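Local coordinates for ferritin (PDB 7DIE), which probably stores iron, taking in ferrous ions and holding them as ferric iron within a shell of 24 identical subunits, at residues M13-K18 against V109-E114; S17-V22 against E126-F131; T35-L40 against Q92-A97; D96-M101 against E140-V145. All coordinates share one frame; numbering follows the deposited sequence.

Interaction 1. Residues M13-K18 against V109-E114; sequences MDLVSK and VKNVTE
The side-chain amide of Asn111 is the flat group at this contact, and it offers its ND2 end to Leu15 CD2 at 4.0 Å, the two side chains crossing at about a right angle. Asn111 also borders a crystal neighbour and has a second deposited conformer, so this touch at the margin is tentative. The firmer part lies beside it, where Val112 points at the other helix. Its CG2 reaches the backbone O of Leu15 at 3.6 Å and, a little farther off, Leu15 CB. The other methyl, Val112 CG1, meets Val16 CG2 at 4.3 Å. With CG1 anti to the backbone N (chi1 -178°), Val112 sets one methyl against Leu15 and the other against Val16. The contact joins helices 10-39 and 91-118 of the ferritin four-helix bundle toward one end of their shared interface; they run antiparallel here, at 164° with segment axes 9.9 Å apart. Val16 also packs on Leu64 and Met68 of helix 43-70. No hydrogen bond joins the two segments, so dispersion and the fit of branched side chains hold this pair, with the amide at its more open margin.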
loop_
_atom_site.group_PDB
_atom_site.type_symbol
_atom_site.label_atom_id
_atom_site.label_comp_id
_atom_site.label_asym_id
_atom_site.label_seq_id
_atom_site.Cartn_x
_atom_site.Cartn_y
_atom_site.Cartn_z
ATOM N N MET A 13 -34.245 25.095 36.901
ATOM C CA MET A 13 -33.834 25.528 35.563
ATOM C C MET A 13 -33.287 26.950 35.585
ATOM O O MET A 13 -32.350 27.272 34.846
ATOM C CB MET A 13 -34.992 25.406 34.575
ATOM C CG MET A 13 -35.457 23.992 34.352
ATOM S SD MET A 13 -34.184 22.875 33.712
ATOM C CE MET A 13 -33.601 22.083 35.114
ATOM N N ASP A 14 -33.851 27.819 36.428
ATOM C CA ASP A 14 -33.271 29.147 36.586
ATOM C C ASP A 14 -31.846 29.072 37.119
ATOM O O ASP A 14 -31.001 29.892 36.752
ATOM C CB ASP A 14 -34.123 30.001 37.527
ATOM C CG ASP A 14 -35.375 30.537 36.866
ATOM O OD1 ASP A 14 -35.561 30.363 35.639
ATOM O OD2 ASP A 14 -36.180 31.144 37.596
ATOM N N LEU A 15 -31.569 28.124 38.025
ATOM C CA LEU A 15 -30.200 27.954 38.511
ATOM C C LEU A 15 -29.269 27.465 37.405
ATOM O O LEU A 15 -28.095 27.846 37.364
ATOM C CB LEU A 15 -30.160 26.960 39.677
ATOM C CG LEU A 15 -30.664 27.502 41.018
ATOM C CD1 LEU A 15 -30.623 26.397 42.058
ATOM C CD2 LEU A 15 -29.810 28.675 41.458
ATOM N N VAL A 16 -29.755 26.582 36.531
ATOM C CA VAL A 16 -28.928 26.148 35.401
ATOM C C VAL A 16 -28.631 27.335 34.496
ATOM O O VAL A 16 -27.495 27.549 34.063
ATOM C CB VAL A 16 -29.616 25.010 34.628
ATOM C CG1 VAL A 16 -28.822 24.682 33.358
ATOM C CG2 VAL A 16 -29.757 23.756 35.502
ATOM N N SER A 17 -29.666 28.119 34.193
ATOM C CA SER A 17 -29.515 29.337 33.416
ATOM C C SER A 17 -28.552 30.308 34.094
ATOM O O SER A 17 -27.707 30.924 33.437
ATOM C CB SER A 17 -30.913 29.946 33.234
ATOM O OG SER A 17 -31.059 30.662 32.048
ATOM N N LYS A 18 -28.655 30.453 35.414
ATOM C CA LYS A 18 -27.728 31.336 36.113
ATOM C C LYS A 18 -26.305 30.817 36.014
ATOM O O LYS A 18 -25.358 31.594 35.862
ATOM C CB LYS A 18 -28.130 31.483 37.582
ATOM C CG LYS A 18 -27.134 32.329 38.376
ATOM C CD LYS A 18 -27.519 32.466 39.837
ATOM C CE LYS A 18 -26.638 33.497 40.532
ATOM N NZ LYS A 18 -26.994 33.668 41.965
ATOM N N VAL A 109 -21.073 25.982 40.421
ATOM C CA VAL A 109 -21.265 24.552 40.162
ATOM C C VAL A 109 -21.758 23.839 41.419
ATOM O O VAL A 109 -22.729 23.073 41.386
ATOM C CB VAL A 109 -19.961 23.911 39.646
ATOM C CG1 VAL A 109 -20.097 22.379 39.623
ATOM C CG2 VAL A 109 -19.617 24.447 38.254
ATOM N N LYS A 110 -21.073 24.058 42.538
ATOM C CA LYS A 110 -21.440 23.360 43.765
ATOM C C LYS A 110 -22.870 23.691 44.181
ATOM O O LYS A 110 -23.611 22.808 44.634
ATOM C CB LYS A 110 -20.454 23.716 44.881
ATOM C CG LYS A 110 -20.637 22.944 46.191
ATOM C CD LYS A 110 -19.539 23.345 47.186
ATOM C CE LYS A 110 -19.496 22.463 48.419
ATOM N NZ LYS A 110 -20.796 22.432 49.128
ATOM N N ASN A 111 -23.278 24.960 44.031
ATOM C CA ASN A 111 -24.626 25.361 44.436
ATOM C C ASN A 111 -25.685 24.665 43.593
ATOM O O ASN A 111 -26.646 24.100 44.126
ATOM C CB ASN A 111 -24.795 26.879 44.336
ATOM C CG ASN A 111 -26.101 27.362 44.957
ATOM O OD1 ASN A 111 -26.400 27.049 46.111
ATOM N ND2 ASN A 111 -26.888 28.113 44.191
ATOM N N VAL A 112 -25.531 24.707 42.268
ATOM C CA VAL A 112 -26.507 24.050 41.399
ATOM C C VAL A 112 -26.522 22.554 41.662
ATOM O O VAL A 112 -27.582 21.915 41.670
ATOM C CB VAL A 112 -26.211 24.349 39.914
ATOM C CG1 VAL A 112 -27.287 23.686 39.040
ATOM C CG2 VAL A 112 -26.167 25.866 39.670
ATOM N N THR A 113 -25.347 21.967 41.876
ATOM C CA THR A 113 -25.282 20.540 42.145
ATOM C C THR A 113 -26.040 20.204 43.423
ATOM O O THR A 113 -26.895 19.314 43.442
ATOM C CB THR A 113 -23.818 20.103 42.244
ATOM O OG1 THR A 113 -23.172 20.342 40.985
ATOM C CG2 THR A 113 -23.721 18.623 42.605
ATOM N N GLU A 114 -25.755 20.938 44.500
ATOM C CA GLU A 114 -26.388 20.649 45.781
ATOM C C GLU A 114 -27.898 20.877 45.727
ATOM O O GLU A 114 -28.681 20.045 46.206
ATOM C CB GLU A 114 -25.762 21.510 46.871
ATOM C CG GLU A 114 -26.354 21.228 48.236
ATOM C CD GLU A 114 -25.729 22.073 49.340
ATOM O OE1 GLU A 114 -26.036 21.806 50.518
ATOM O OE2 GLU A 114 -24.929 22.983 49.037
#

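Interaction 2. Residues S17-V22 against E126-F131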
loop_
_atom_site.group_PDB
_atom_site.type_symbol
_atom_site.label_atom_id
_atom_site.label_comp_id
_atom_site.label_asym_id
_atom_site.label_seq_id
_atom_site.Cartn_x
_atom_site.Cartn_y
_atom_site.Cartn_z
ATOM N N SER A 17 -29.666 28.119 34.193
ATOM C CA SER A 17 -29.515 29.337 33.416
ATOM C C SER A 17 -28.552 30.308 34.094
ATOM O O SER A 17 -27.707 30.924 33.437
ATOM C CB SER A 17 -30.913 29.946 33.234
ATOM O OG SER A 17 -31.059 30.662 32.048
ATOM N N LYS A 18 -28.655 30.453 35.414
ATOM C CA LYS A 18 -27.728 31.336 36.113
ATOM C C LYS A 18 -26.305 30.817 36.014
ATOM O O LYS A 18 -25.358 31.594 35.862
ATOM C CB LYS A 18 -28.130 31.483 37.582
ATOM C CG LYS A 18 -27.134 32.329 38.376
ATOM C CD LYS A 18 -27.519 32.466 39.837
ATOM C CE LYS A 18 -26.638 33.497 40.532
ATOM N NZ LYS A 18 -26.994 33.668 41.965
ATOM N N HIS A 19 -26.124 29.505 36.107
ATOM C CA HIS A 19 -24.763 29.010 35.986
ATOM C C HIS A 19 -24.208 29.236 34.576
ATOM O O HIS A 19 -23.012 29.512 34.413
ATOM C CB HIS A 19 -24.672 27.538 36.354
ATOM C CG HIS A 19 -23.265 27.057 36.312
ATOM N ND1 HIS A 19 -22.300 27.547 37.169
ATOM C CD2 HIS A 19 -22.624 26.253 35.435
ATOM C CE1 HIS A 19 -21.133 27.021 36.850
ATOM N NE2 HIS A 19 -21.303 26.231 35.804
ATOM N N TYR A 20 -25.050 29.125 33.544
ATOM C CA TYR A 20 -24.598 29.521 32.206
ATOM C C TYR A 20 -24.066 30.950 32.220
ATOM O O TYR A 20 -22.992 31.239 31.668
ATOM C CB TYR A 20 -25.741 29.377 31.192
ATOM C CG TYR A 20 -25.345 29.702 29.747
ATOM C CD1 TYR A 20 -25.202 31.011 29.323
ATOM C CD2 TYR A 20 -25.157 28.690 28.815
ATOM C CE1 TYR A 20 -24.843 31.318 28.016
ATOM C CE2 TYR A 20 -24.815 28.981 27.487
ATOM C CZ TYR A 20 -24.661 30.303 27.097
ATOM O OH TYR A 20 -24.310 30.630 25.793
ATOM N N ASN A 21 -24.811 31.869 32.848
ATOM C CA ASN A 21 -24.350 33.254 32.912
ATOM C C ASN A 21 -23.033 33.371 33.669
ATOM O O ASN A 21 -22.224 34.247 33.364
ATOM C CB ASN A 21 -25.418 34.145 33.567
ATOM C CG ASN A 21 -26.560 34.475 32.626
ATOM O OD1 ASN A 21 -26.524 35.487 31.925
ATOM N ND2 ASN A 21 -27.573 33.612 32.586
ATOM N N VAL A 22 -22.812 32.522 34.674
ATOM C CA VAL A 22 -21.560 32.590 35.427
ATOM C C VAL A 22 -20.395 32.078 34.585
ATOM O O VAL A 22 -19.292 32.651 34.609
ATOM C CB VAL A 22 -21.693 31.819 36.752
ATOM C CG1 VAL A 22 -20.331 31.707 37.446
ATOM C CG2 VAL A 22 -22.713 32.519 37.672
ATOM N N GLU A 126 -27.185 14.845 37.513
ATOM C CA GLU A 126 -26.339 14.034 36.635
ATOM C C GLU A 126 -25.576 14.921 35.642
ATOM O O GLU A 126 -24.366 14.762 35.440
ATOM C CB GLU A 126 -27.215 12.996 35.917
ATOM C CG GLU A 126 -26.458 11.874 35.167
ATOM C CD GLU A 126 -25.724 12.363 33.897
ATOM O OE1 GLU A 126 -26.235 13.288 33.214
ATOM O OE2 GLU A 126 -24.634 11.805 33.582
ATOM N N ARG A 127 -26.267 15.878 35.023
ATOM C CA ARG A 127 -25.602 16.771 34.075
ATOM C C ARG A 127 -24.526 17.609 34.758
ATOM O O ARG A 127 -23.501 17.937 34.146
ATOM C CB ARG A 127 -26.639 17.672 33.375
ATOM C CG ARG A 127 -26.045 18.871 32.580
ATOM C CD ARG A 127 -25.317 18.428 31.270
ATOM N NE ARG A 127 -24.085 17.672 31.539
ATOM C CZ ARG A 127 -23.349 17.065 30.607
ATOM N NH1 ARG A 127 -23.694 17.154 29.328
ATOM N NH2 ARG A 127 -22.262 16.377 30.954
ATOM N N MET A 128 -24.707 17.925 36.034
ATOM C CA MET A 128 -23.720 18.745 36.725
ATOM C C MET A 128 -22.452 17.988 37.075
ATOM O O MET A 128 -21.442 18.634 37.378
ATOM C CB MET A 128 -24.331 19.353 38.002
ATOM C CG MET A 128 -25.421 20.407 37.706
ATOM S SD MET A 128 -24.900 21.732 36.567
ATOM C CE MET A 128 -23.558 22.510 37.467
ATOM N N GLN A 129 -22.455 16.650 37.017
ATOM C CA GLN A 129 -21.265 15.905 37.431
ATOM C C GLN A 129 -20.061 16.231 36.553
ATOM O O GLN A 129 -18.934 16.324 37.051
ATOM C CB GLN A 129 -21.545 14.399 37.424
ATOM C CG GLN A 129 -22.597 13.969 38.467
ATOM C CD GLN A 129 -22.326 14.571 39.831
ATOM O OE1 GLN A 129 -21.343 14.232 40.474
ATOM N NE2 GLN A 129 -23.199 15.482 40.278
ATOM N N TRP A 130 -20.276 16.421 35.249
ATOM C CA TRP A 130 -19.170 16.832 34.384
ATOM C C TRP A 130 -18.550 18.133 34.876
ATOM O O TRP A 130 -17.328 18.314 34.824
ATOM C CB TRP A 130 -19.653 16.998 32.933
ATOM C CG TRP A 130 -18.521 17.380 31.987
ATOM C CD1 TRP A 130 -17.725 16.514 31.278
ATOM C CD2 TRP A 130 -18.038 18.699 31.693
ATOM N NE1 TRP A 130 -16.797 17.218 30.545
ATOM C CE2 TRP A 130 -16.958 18.558 30.791
ATOM C CE3 TRP A 130 -18.412 19.989 32.098
ATOM C CZ2 TRP A 130 -16.248 19.653 30.294
ATOM C CZ3 TRP A 130 -17.699 21.079 31.602
ATOM C CH2 TRP A 130 -16.631 20.899 30.710
ATOM N N PHE A 131 -19.386 19.050 35.354
ATOM C CA PHE A 131 -18.934 20.363 35.797
ATOM C C PHE A 131 -18.259 20.289 37.147
ATOM O O PHE A 131 -17.318 21.045 37.407
ATOM C CB PHE A 131 -20.130 21.326 35.863
ATOM C CG PHE A 131 -20.689 21.664 34.528
ATOM C CD1 PHE A 131 -21.620 20.833 33.921
ATOM C CD2 PHE A 131 -20.265 22.810 33.856
ATOM C CE1 PHE A 131 -22.136 21.142 32.669
ATOM C CE2 PHE A 131 -20.789 23.128 32.583
ATOM C CZ PHE A 131 -21.711 22.295 31.995
#
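This is a buried aromatic contact across the core of the four-helix bundle, toward one end, between helices 10-39 and 122-150, which lie diagonally opposite with helices 43-70 and 91-118 flanking them. The nearest CA atoms, those of His19 and Met128, are 10.3 Å apart. His19 spans the gap with CG anti to the backbone N (chi1 -176°), which sends the imidazole inward. Its edge turns toward the face of Phe131 in an offset edge-to-face pair, ring centres 5.8 Å apart and planes at 89°. The closest atoms are His19 NE2 and Phe131 CD2, at 4.1 Å. Met128 adds its CE methyl at 4.4 Å from His19 CD2. Phe131 is backed by its neighbour Trp130, whose CE3 sits over the centre of one Phe131 face, 3.6 Å above the plane. Leu64 packs against both His19 and Phe131, and the side chain of the iron ligand His60 is about 4 Å from that of Phe131. The imidazole nitrogens have polar partners of their own: NE2 bonds Glu23 OE2 and ND1 bonds Ser108 OG. Held at both nitrogens, the His19 ring has its rotation fixed, so a polar group can sit in the core; the carboxylate would probably favour a proton on NE2.

Interaction 3. Residues T35-L40 against Q92-A97; sequences TVSKAL and QEVLDA
Val94 overlaps Val36, Ser37 and Leu40 of the segment 35-40, dividing them between its two methyls. CG2 takes the apolar side: it touches Val36 CG1 at 3.6 Å and Leu40 CD1 at 4.1 Å, a methyl lodged against two others. In both pairs the two side chains lie antiparallel, alongside each other. CG1 takes the third partner and comes within 3.6 Å of Ser37 OG. Val94 holds CG1 anti to the backbone N (chi1 165°), which places CG2 beside that nitrogen and turns one methyl to Ser37 and the other to Val36 and Leu40. The CA atoms that lie nearest across the gap are those of Ser37 and Val94, 7.3 Å apart. The contact joins the antiparallel helices 10-39 and 91-118 of the ferritin four-helix bundle, toward one end of their shared interface. Ser37 OG is not paired across this contact; it bonds Leu33 O one turn earlier in its own helix, its oxygen lying beside the backbone N (chi1 -65°). Phe88, from the loop before helix 91-118, packs on Val36 and Val94, and Phe49 of helix 43-70 covers Ser37 and Val94. The chemistry is thus almost wholly apolar: one valine carries every close contact between these two segments, and the serine hydroxyl can face its methyl because a main-chain carbonyl already satisfies it.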
loop_
_atom_site.group_PDB
_atom_site.type_symbol
_atom_site.label_atom_id
_atom_site.label_comp_id
_atom_site.label_asym_id
_atom_site.label_seq_id
_atom_site.Cartn_x
_atom_site.Cartn_y
_atom_site.Cartn_z
ATOM N N THR A 35 -6.656 40.638 26.505
ATOM C CA THR A 35 -6.180 41.897 25.927
ATOM C C THR A 35 -5.349 42.692 26.931
ATOM O O THR A 35 -4.355 43.327 26.560
ATOM C CB THR A 35 -7.350 42.738 25.391
ATOM O OG1 THR A 35 -8.194 43.194 26.468
ATOM C CG2 THR A 35 -8.189 41.907 24.399
ATOM N N VAL A 36 -5.719 42.653 28.211
ATOM C CA VAL A 36 -4.920 43.346 29.222
ATOM C C VAL A 36 -3.534 42.719 29.319
ATOM O O VAL A 36 -2.509 43.418 29.303
ATOM C CB VAL A 36 -5.640 43.323 30.581
ATOM C CG1 VAL A 36 -4.712 43.899 31.664
ATOM C CG2 VAL A 36 -6.973 44.099 30.480
ATOM N N SER A 37 -3.488 41.382 29.405
ATOM C CA SER A 37 -2.219 40.660 29.516
ATOM C C SER A 37 -1.307 40.980 28.340
ATOM O O SER A 37 -0.099 41.211 28.512
ATOM C CB SER A 37 -2.490 39.146 29.559
ATOM O OG SER A 37 -3.201 38.772 30.736
ATOM N N LYS A 38 -1.867 40.976 27.124
ATOM C CA LYS A 38 -1.064 41.271 25.940
ATOM C C LYS A 38 -0.499 42.687 26.005
ATOM O O LYS A 38 0.685 42.914 25.715
ATOM C CB LYS A 38 -1.915 41.096 24.679
ATOM C CG LYS A 38 -1.159 41.411 23.372
ATOM C CD LYS A 38 -0.017 40.444 23.161
ATOM C CE LYS A 38 0.787 40.779 21.897
ATOM N NZ LYS A 38 2.064 39.976 21.833
ATOM N N ALA A 39 -1.337 43.653 26.386
ATOM C CA ALA A 39 -0.893 45.042 26.467
ATOM C C ALA A 39 0.184 45.222 27.530
ATOM O O ALA A 39 1.008 46.140 27.434
ATOM C CB ALA A 39 -2.084 45.948 26.761
ATOM N N LEU A 40 0.192 44.362 28.544
ATOM C CA LEU A 40 1.234 44.374 29.563
ATOM C C LEU A 40 2.505 43.678 29.109
ATOM O O LEU A 40 3.495 43.692 29.849
ATOM C CB LEU A 40 0.726 43.713 30.849
ATOM C CG LEU A 40 -0.320 44.495 31.646
ATOM C CD1 LEU A 40 -0.920 43.615 32.750
ATOM C CD2 LEU A 40 0.273 45.779 32.216
ATOM N N GLN A 92 0.208 40.407 37.981
ATOM C CA GLN A 92 -0.259 39.809 39.233
ATOM C C GLN A 92 -1.717 40.169 39.516
ATOM O O GLN A 92 -2.509 39.314 39.942
ATOM C CB GLN A 92 0.644 40.255 40.391
ATOM C CG GLN A 92 2.037 39.584 40.385
ATOM C CD GLN A 92 2.961 40.167 39.335
ATOM O OE1 GLN A 92 2.828 41.323 38.966
ATOM N NE2 GLN A 92 3.904 39.357 38.839
ATOM N N GLU A 93 -2.094 41.433 39.295
ATOM C CA GLU A 93 -3.483 41.831 39.508
ATOM C C GLU A 93 -4.420 41.145 38.525
ATOM O O GLU A 93 -5.558 40.815 38.883
ATOM C CB GLU A 93 -3.614 43.351 39.392
ATOM C CG GLU A 93 -3.021 44.076 40.594
ATOM C CD GLU A 93 -2.913 45.564 40.372
ATOM O OE1 GLU A 93 -3.236 46.024 39.259
ATOM O OE2 GLU A 93 -2.493 46.267 41.309
ATOM N N VAL A 94 -3.955 40.925 37.289
ATOM C CA VAL A 94 -4.741 40.174 36.308
ATOM C C VAL A 94 -5.026 38.765 36.815
ATOM O O VAL A 94 -6.160 38.273 36.740
ATOM C CB VAL A 94 -4.005 40.139 34.958
ATOM C CG1 VAL A 94 -4.616 39.068 34.046
ATOM C CG2 VAL A 94 -4.070 41.508 34.305
ATOM N N LEU A 95 -3.996 38.080 37.315
ATOM C CA LEU A 95 -4.232 36.714 37.763
ATOM C C LEU A 95 -5.084 36.682 39.025
ATOM O O LEU A 95 -5.890 35.759 39.188
ATOM C CB LEU A 95 -2.916 35.972 37.976
ATOM C CG LEU A 95 -2.466 35.094 36.787
ATOM C CD1 LEU A 95 -3.438 33.932 36.525
ATOM C CD2 LEU A 95 -2.283 35.923 35.525
ATOM N N ASP A 96 -4.944 37.681 39.912
ATOM C CA ASP A 96 -5.842 37.785 41.071
ATOM C C ASP A 96 -7.300 37.764 40.635
ATOM O O ASP A 96 -8.147 37.087 41.236
ATOM C CB ASP A 96 -5.587 39.086 41.853
ATOM C CG ASP A 96 -4.309 39.057 42.674
ATOM O OD1 ASP A 96 -3.791 37.962 42.983
ATOM O OD2 ASP A 96 -3.817 40.158 43.014
ATOM N N ALA A 97 -7.618 38.540 39.608
ATOM C CA ALA A 97 -9.001 38.635 39.164
ATOM C C ALA A 97 -9.459 37.325 38.544
ATOM O O ALA A 97 -10.599 36.899 38.756
ATOM C CB ALA A 97 -9.147 39.788 38.175
#

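Interaction 4. Residues D96-M101 against E140-V145; sequences DAALKM and EEISDV. With FE (Fe (III) ion), chain N.
Ile142 is directed toward the facing helix at CB, and its CG2 methyl settles on the backbone of Ala98 and Leu99. With CG2 anti to the backbone N, the methyl comes to 3.7 Å from Leu99 N and just as near Leu99 CA, and lies 4.0 Å from Ala98 CB. The other arm, CG1 and its terminal CD1, leaves beside the backbone N (chi1 -76°) and makes none of the close contacts with 96-101; the side chain also packs on Tyr30, Phe48 and Met52 of the other two helices. Leu99 answers from its side: its CD1 passes Ile142 CG2 at 4.2 Å and ends 4.0 Å from Ser143 CA. Ala98, with only CB, lets the CG2 methyl lie close to the backbone, and the segment axes approach to 9.3 Å at an antiparallel angle of 157°. Val5 of a neighbouring subunit packs on Leu99 and Ser143. On another side of helix 122-150, Asp144 binds a ferric ion through OD1 at 1.9 Å; its OD2, 3.6 Å from the metal, is not a ligand, so the carboxylate is monodentate. Two waters also bind this iron, and Lys38 of a further subunit bonds Asp144 OD1, joining the site to a subunit boundary. Glu140 and Glu141 of the same helix are likewise iron ligands in this protein. The antiparallel pairing of helices 91-118 and 122-150 is part of the ferritin four-helix bundle.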
loop_
_atom_site.group_PDB
_atom_site.type_symbol
_atom_site.label_atom_id
_atom_site.label_comp_id
_atom_site.label_asym_id
_atom_site.label_seq_id
_atom_site.Cartn_x
_atom_site.Cartn_y
_atom_site.Cartn_z
ATOM N N ASP A 96 -4.944 37.681 39.912
ATOM C CA ASP A 96 -5.842 37.785 41.071
ATOM C C ASP A 96 -7.300 37.764 40.635
ATOM O O ASP A 96 -8.147 37.087 41.236
ATOM C CB ASP A 96 -5.587 39.086 41.853
ATOM C CG ASP A 96 -4.309 39.057 42.674
ATOM O OD1 ASP A 96 -3.791 37.962 42.983
ATOM O OD2 ASP A 96 -3.817 40.158 43.014
ATOM N N ALA A 97 -7.618 38.540 39.608
ATOM C CA ALA A 97 -9.001 38.635 39.164
ATOM C C ALA A 97 -9.459 37.325 38.544
ATOM O O ALA A 97 -10.599 36.899 38.756
ATOM C CB ALA A 97 -9.147 39.788 38.175
ATOM N N ALA A 98 -8.576 36.669 37.779
ATOM C CA ALA A 98 -8.917 35.377 37.187
ATOM C C ALA A 98 -9.161 34.319 38.257
ATOM O O ALA A 98 -10.097 33.517 38.149
ATOM C CB ALA A 98 -7.800 34.926 36.242
ATOM N N LEU A 99 -8.306 34.280 39.287
ATOM C CA LEU A 99 -8.495 33.312 40.366
ATOM C C LEU A 99 -9.819 33.539 41.092
ATOM O O LEU A 99 -10.528 32.578 41.422
ATOM C CB LEU A 99 -7.323 33.399 41.346
ATOM C CG LEU A 99 -7.241 32.330 42.430
ATOM C CD1 LEU A 99 -7.078 30.957 41.798
ATOM C CD2 LEU A 99 -6.074 32.628 43.376
ATOM N N LYS A 100 -10.166 34.803 41.364
ATOM C CA LYS A 100 -11.448 35.084 42.009
ATOM C C LYS A 100 -12.611 34.630 41.137
ATOM O O LYS A 100 -13.593 34.065 41.634
ATOM C CB LYS A 100 -11.586 36.581 42.307
ATOM C CG LYS A 100 -10.698 37.090 43.415
ATOM C CD LYS A 100 -10.805 38.611 43.545
ATOM C CE LYS A 100 -9.515 39.187 44.124
ATOM N NZ LYS A 100 -9.349 40.633 43.810
ATOM N N MET A 101 -12.509 34.864 39.831
ATOM C CA MET A 101 -13.596 34.503 38.923
ATOM C C MET A 101 -13.783 32.998 38.855
ATOM O O MET A 101 -14.901 32.495 38.990
ATOM C CB MET A 101 -13.309 35.057 37.534
ATOM C CG MET A 101 -14.340 34.662 36.494
ATOM S SD MET A 101 -15.838 35.652 36.705
ATOM C CE MET A 101 -17.074 34.413 37.076
ATOM N N GLU A 140 -7.577 24.608 38.860
ATOM C CA GLU A 140 -6.165 24.242 38.954
ATOM C C GLU A 140 -5.327 24.974 37.915
ATOM O O GLU A 140 -4.216 25.429 38.214
ATOM C CB GLU A 140 -5.982 22.734 38.793
ATOM C CG GLU A 140 -4.527 22.310 38.973
ATOM C CD GLU A 140 -4.315 20.827 38.764
ATOM O OE1 GLU A 140 -4.705 20.304 37.703
ATOM O OE2 GLU A 140 -3.772 20.179 39.677
ATOM N N GLU A 141 -5.828 25.069 36.683
ATOM C CA GLU A 141 -5.089 25.741 35.617
ATOM C C GLU A 141 -4.840 27.204 35.954
ATOM O O GLU A 141 -3.727 27.713 35.797
ATOM C CB GLU A 141 -5.866 25.637 34.300
ATOM C CG GLU A 141 -5.753 24.285 33.620
ATOM C CD GLU A 141 -4.831 24.348 32.406
ATOM O OE1 GLU A 141 -3.612 24.110 32.558
ATOM O OE2 GLU A 141 -5.325 24.663 31.301
ATOM N N ILE A 142 -5.882 27.912 36.380
ATOM C CA ILE A 142 -5.704 29.319 36.717
ATOM C C ILE A 142 -4.843 29.459 37.965
ATOM O O ILE A 142 -3.953 30.320 38.033
ATOM C CB ILE A 142 -7.079 29.983 36.867
ATOM C CG1 ILE A 142 -7.644 30.194 35.462
ATOM C CG2 ILE A 142 -6.965 31.314 37.634
ATOM C CD1 ILE A 142 -9.090 30.449 35.424
ATOM N N SER A 143 -5.074 28.591 38.952
ATOM C CA SER A 143 -4.259 28.560 40.167
ATOM C C SER A 143 -2.779 28.348 39.862
ATOM O O SER A 143 -1.911 28.983 40.482
ATOM C CB SER A 143 -4.782 27.461 41.093
ATOM O OG SER A 143 -4.148 27.510 42.356
ATOM N N ASP A 144 -2.462 27.464 38.910
ATOM C CA ASP A 144 -1.056 27.239 38.566
ATOM C C ASP A 144 -0.418 28.510 38.011
ATOM O O ASP A 144 0.708 28.870 38.387
ATOM C CB ASP A 144 -0.930 26.090 37.559
ATOM C CG ASP A 144 -1.156 24.717 38.190
ATOM O OD1 ASP A 144 -1.301 24.622 39.424
ATOM O OD2 ASP A 144 -1.218 23.725 37.442
ATOM N N VAL A 145 -1.119 29.205 37.110
ATOM C CA VAL A 145 -0.567 30.428 36.526
ATOM C C VAL A 145 -0.494 31.541 37.571
ATOM O O VAL A 145 0.451 32.335 37.585
ATOM C CB VAL A 145 -1.382 30.848 35.289
ATOM C CG1 VAL A 145 -0.822 32.133 34.679
ATOM C CG2 VAL A 145 -1.363 29.724 34.248
HETATM FE FE FE N . -0.255 24.118 40.892
HETATM O O HOH W 1 -0.345 25.955 42.254
HETATM O O HOH W 2 1.562 23.911 40.421
#

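In the fold
Three helices, 10-39, 91-118 and 122-150, supply all the segments; helix 43-70 packs beside them. Interactions 1 and 2 share Ser17 and Lys18 and lie with centres 6 Å apart, touching where Val109 CG2 comes to 3.3 Å from His19 CE1. Interactions 3 and 4 form a second pair, centres 11 Å apart, across the chain's centre from the first; they share Asp96 and Ala97. Interactions 1 and 3 use the same two helices with centres 29 Å apart, so helices 10-39 and 91-118 stay together along their length. Asp144 of interaction 4 itself binds a ferric ion; the side chain of Phe131 of interaction 2 is about 8 Å, and that of Ile142 about 9 Å, from other bound ferric ions.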